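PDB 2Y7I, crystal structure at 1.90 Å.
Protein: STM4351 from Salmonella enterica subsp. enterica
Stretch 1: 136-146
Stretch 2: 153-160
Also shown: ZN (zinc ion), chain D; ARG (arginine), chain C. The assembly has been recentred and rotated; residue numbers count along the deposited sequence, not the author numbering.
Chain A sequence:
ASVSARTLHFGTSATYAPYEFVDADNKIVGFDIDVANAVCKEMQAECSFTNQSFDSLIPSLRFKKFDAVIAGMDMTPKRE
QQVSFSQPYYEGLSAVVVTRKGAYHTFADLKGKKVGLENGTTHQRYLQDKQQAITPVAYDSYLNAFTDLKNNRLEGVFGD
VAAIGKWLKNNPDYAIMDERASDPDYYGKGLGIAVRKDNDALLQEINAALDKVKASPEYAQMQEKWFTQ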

# COMPACT_ATOMS: atom_id res chain seq x y z
N PRO A 136 34.89 -10.58 -2.22
CA PRO A 136 33.59 -10.94 -1.68
C PRO A 136 33.67 -12.30 -0.99
O PRO A 136 34.33 -13.22 -1.50
CB PRO A 136 32.69 -10.99 -2.93
CG PRO A 136 33.64 -11.30 -4.08
CD PRO A 136 35.05 -10.99 -3.63
N VAL A 137 33.04 -12.42 0.17
CA VAL A 137 33.06 -13.67 0.90
C VAL A 137 31.60 -14.07 1.05
O VAL A 137 30.82 -13.34 1.66
CB VAL A 137 33.74 -13.53 2.28
CG1 VAL A 137 33.82 -14.89 3.00
CG2 VAL A 137 35.14 -12.93 2.13
N ALA A 138 31.25 -15.21 0.47
CA ALA A 138 29.87 -15.66 0.36
C ALA A 138 29.47 -16.49 1.58
O ALA A 138 30.24 -17.35 2.03
CB ALA A 138 29.68 -16.48 -0.92
N TYR A 139 28.26 -16.24 2.07
CA TYR A 139 27.67 -16.93 3.21
C TYR A 139 26.25 -17.33 2.84
O TYR A 139 25.59 -16.62 2.10
CB TYR A 139 27.59 -15.98 4.42
CG TYR A 139 28.93 -15.60 4.98
CD1 TYR A 139 29.63 -14.49 4.49
CD2 TYR A 139 29.51 -16.35 6.00
CE1 TYR A 139 30.89 -14.15 5.00
CE2 TYR A 139 30.77 -16.00 6.54
CZ TYR A 139 31.45 -14.91 6.02
OH TYR A 139 32.67 -14.59 6.54
N ASP A 140 25.77 -18.46 3.37
CA ASP A 140 24.34 -18.76 3.26
C ASP A 140 23.49 -18.17 4.39
O ASP A 140 22.33 -18.56 4.59
CB ASP A 140 24.09 -20.27 3.09
CG ASP A 140 24.23 -20.69 1.65
OD1 ASP A 140 24.79 -19.90 0.86
OD2 ASP A 140 23.79 -21.80 1.27
N SER A 141 24.06 -17.24 5.15
CA SER A 141 23.31 -16.57 6.21
C SER A 141 24.02 -15.31 6.65
O SER A 141 25.17 -15.37 7.09
CB SER A 141 23.12 -17.50 7.41
OG SER A 141 22.53 -16.81 8.49
N TYR A 142 23.33 -14.17 6.54
CA TYR A 142 23.86 -12.91 7.06
C TYR A 142 24.28 -13.04 8.53
O TYR A 142 25.22 -12.37 8.96
CB TYR A 142 22.90 -11.72 6.78
CG TYR A 142 23.13 -11.13 5.39
CD1 TYR A 142 24.25 -10.35 5.13
CD2 TYR A 142 22.25 -11.39 4.34
CE1 TYR A 142 24.49 -9.82 3.86
CE2 TYR A 142 22.47 -10.85 3.05
CZ TYR A 142 23.60 -10.07 2.82
OH TYR A 142 23.87 -9.57 1.55
N LEU A 143 23.65 -13.94 9.29
CA LEU A 143 24.04 -14.14 10.69
C LEU A 143 25.50 -14.61 10.86
O LEU A 143 26.23 -14.14 11.74
CB LEU A 143 23.08 -15.12 11.42
CG LEU A 143 21.55 -15.02 11.30
CD1 LEU A 143 20.87 -15.85 12.40
CD2 LEU A 143 21.02 -13.58 11.31
N ASN A 144 25.92 -15.54 10.01
CA ASN A 144 27.32 -15.98 10.02
C ASN A 144 28.27 -14.88 9.56
O ASN A 144 29.41 -14.80 10.02
CB ASN A 144 27.49 -17.21 9.13
CG ASN A 144 26.63 -18.38 9.59
OD1 ASN A 144 25.78 -18.85 8.86
ND2 ASN A 144 26.86 -18.83 10.82
N ALA A 145 27.81 -14.08 8.61
CA ALA A 145 28.57 -12.94 8.08
C ALA A 145 28.84 -11.93 9.20
O ALA A 145 29.99 -11.52 9.42
CB ALA A 145 27.82 -12.28 6.92
N PHE A 146 27.79 -11.55 9.92
CA PHE A 146 27.93 -10.63 11.08
C PHE A 146 28.87 -11.17 12.15
O PHE A 146 29.71 -10.43 12.68
CB PHE A 146 26.56 -10.30 11.68
CG PHE A 146 25.72 -9.41 10.81
CD1 PHE A 146 26.24 -8.24 10.26
CD2 PHE A 146 24.39 -9.73 10.54
CE1 PHE A 146 25.47 -7.42 9.46
CE2 PHE A 146 23.60 -8.92 9.74
CZ PHE A 146 24.14 -7.76 9.19
N ARG A 153 37.16 -11.39 10.95
CA ARG A 153 37.43 -12.19 9.77
C ARG A 153 37.03 -11.45 8.49
O ARG A 153 37.42 -11.84 7.38
CB ARG A 153 36.74 -13.54 9.86
CG ARG A 153 37.56 -14.56 10.61
CD ARG A 153 36.92 -15.94 10.54
NE ARG A 153 37.91 -16.98 10.26
CZ ARG A 153 38.07 -17.56 9.08
NH1 ARG A 153 37.30 -17.21 8.05
NH2 ARG A 153 38.99 -18.51 8.91
N LEU A 154 36.24 -10.40 8.67
CA LEU A 154 35.80 -9.56 7.56
C LEU A 154 35.99 -8.11 7.94
O LEU A 154 36.00 -7.78 9.13
CB LEU A 154 34.32 -9.78 7.26
CG LEU A 154 33.81 -11.18 6.92
CD1 LEU A 154 32.28 -11.16 6.92
CD2 LEU A 154 34.34 -11.64 5.57
N GLU A 155 36.14 -7.26 6.93
CA GLU A 155 36.15 -5.81 7.17
C GLU A 155 34.77 -5.17 7.02
O GLU A 155 34.53 -4.10 7.57
CB GLU A 155 37.17 -5.11 6.27
CG GLU A 155 38.61 -5.42 6.67
CD GLU A 155 38.89 -5.05 8.12
OE1 GLU A 155 39.09 -3.85 8.40
OE2 GLU A 155 38.91 -5.95 8.99
N GLY A 156 33.88 -5.83 6.29
CA GLY A 156 32.53 -5.33 6.13
C GLY A 156 31.53 -6.42 5.82
O GLY A 156 31.89 -7.57 5.56
N VAL A 157 30.25 -6.06 5.90
CA VAL A 157 29.15 -6.92 5.48
C VAL A 157 28.25 -6.02 4.64
O VAL A 157 27.97 -4.90 5.02
CB VAL A 157 28.39 -7.55 6.68
CG1 VAL A 157 27.08 -8.23 6.21
CG2 VAL A 157 29.28 -8.60 7.40
N PHE A 158 27.85 -6.52 3.47
CA PHE A 158 27.16 -5.73 2.44
C PHE A 158 25.76 -6.31 2.24
O PHE A 158 25.62 -7.51 1.97
CB PHE A 158 28.00 -5.82 1.15
CG PHE A 158 27.46 -5.05 -0.02
CD1 PHE A 158 27.16 -3.69 0.07
CD2 PHE A 158 27.36 -5.68 -1.26
CE1 PHE A 158 26.70 -2.98 -1.05
CE2 PHE A 158 26.90 -4.98 -2.40
CZ PHE A 158 26.57 -3.63 -2.29
N GLY A 159 24.73 -5.48 2.44
CA GLY A 159 23.33 -5.91 2.35
C GLY A 159 22.32 -4.78 2.27
O GLY A 159 22.70 -3.61 2.07
N ASP A 160 21.03 -5.10 2.43
CA ASP A 160 19.98 -4.08 2.37
C ASP A 160 20.05 -3.15 3.57
O ASP A 160 20.32 -3.59 4.68
CB ASP A 160 18.57 -4.70 2.23
CG ASP A 160 18.31 -5.26 0.83
OD1 ASP A 160 18.00 -4.48 -0.08
OD2 ASP A 160 18.42 -6.48 0.63
ZN ZN D . 23.93 -22.20 -0.53
N ARG C . 17.30 -7.96 -1.41
CA ARG C . 18.49 -8.82 -1.69
C ARG C . 18.23 -9.68 -2.93
O ARG C . 19.08 -10.48 -3.31
CB ARG C . 18.83 -9.72 -0.48
CG ARG C . 17.65 -10.59 0.01
CD ARG C . 18.06 -11.57 1.10
NE ARG C . 16.86 -12.11 1.75
CZ ARG C . 16.87 -13.02 2.73
NH1 ARG C . 18.01 -13.52 3.20
NH2 ARG C . 15.72 -13.42 3.24
OXT ARG C . 17.15 -9.59 -3.55

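The second stretch runs nearly antiparallel to the helix of the first: the axes of helix 142-146 and strand 156-160 make an angle of 153° between their N-to-C directions and approach to 9.2 Å. That spacing leaves room for a layer of side chains, and the contact is mostly apolar, with a single hydrogen bond across it.

R153 opens the stretch, exposed, and makes no contact, as suits a long charged side chain. L154 follows, buried, with its CA-to-CB bond toward stretch 1. Its forked end meets several neighbours at once. Both L154 CD1 and L154 CD2 lie 3.5 Å from Y139 OH; L154 CD2 is also 3.8 Å from CG2 of V137, a strand residue whose CA-to-CB bond points toward stretch 2, and L154 CD1 is 3.8 Å from Y139 CE1 and 3.4 Å from the carbonyl O of A145. Leucine thus reaches both the strand and the helix of stretch 1, and its branched, flexible side chain suits a place where the two meet.

E155 lies out of reach of stretch 1, which leaves its carboxylate clear of the apolar layer. At G156 the strand begins; a CB here would point away, and the residue makes no contact.

V157 is the centre of the helix contact. V157 CA is 6.6 Å from A145 CA, a close approach that the small alanine side chain accommodates: A145 CB sits 4.0 Å from V157 CG2. CG1 of V157 touches two aromatic residues, 3.7 Å from Y142 CD1, near the plane of that ring at its edge, and 3.7 Å from F146 CE1. The beta-branched valine suits an extended strand, and its two methyls together fill the space beside A145, Y142 and F146. F146 takes part although its CA-to-CB bond points away, because the end of its ring comes nearer the strand.

The CA-to-CB bond of F158 points away, as expected from the alternation along a strand, and the residue contributes through its backbone. F158 O accepts a hydrogen bond of 2.7 Å from Y142 OH. Tyrosine suits this buried place because its ring packs against V157 while its hydroxyl satisfies a backbone acceptor.

At G159 the strand again faces stretch 1, and the absence of a side chain matters: an ideal CB would lie only 3.4 Å from Y142 CE1, a tight fit. Instead G159 CA itself comes within 3.8 Å of Y142 OH. D160 ends the stretch without touching stretch 1; D160 OD2 accepts a 2.8 Å hydrogen bond from N of the bound arginine.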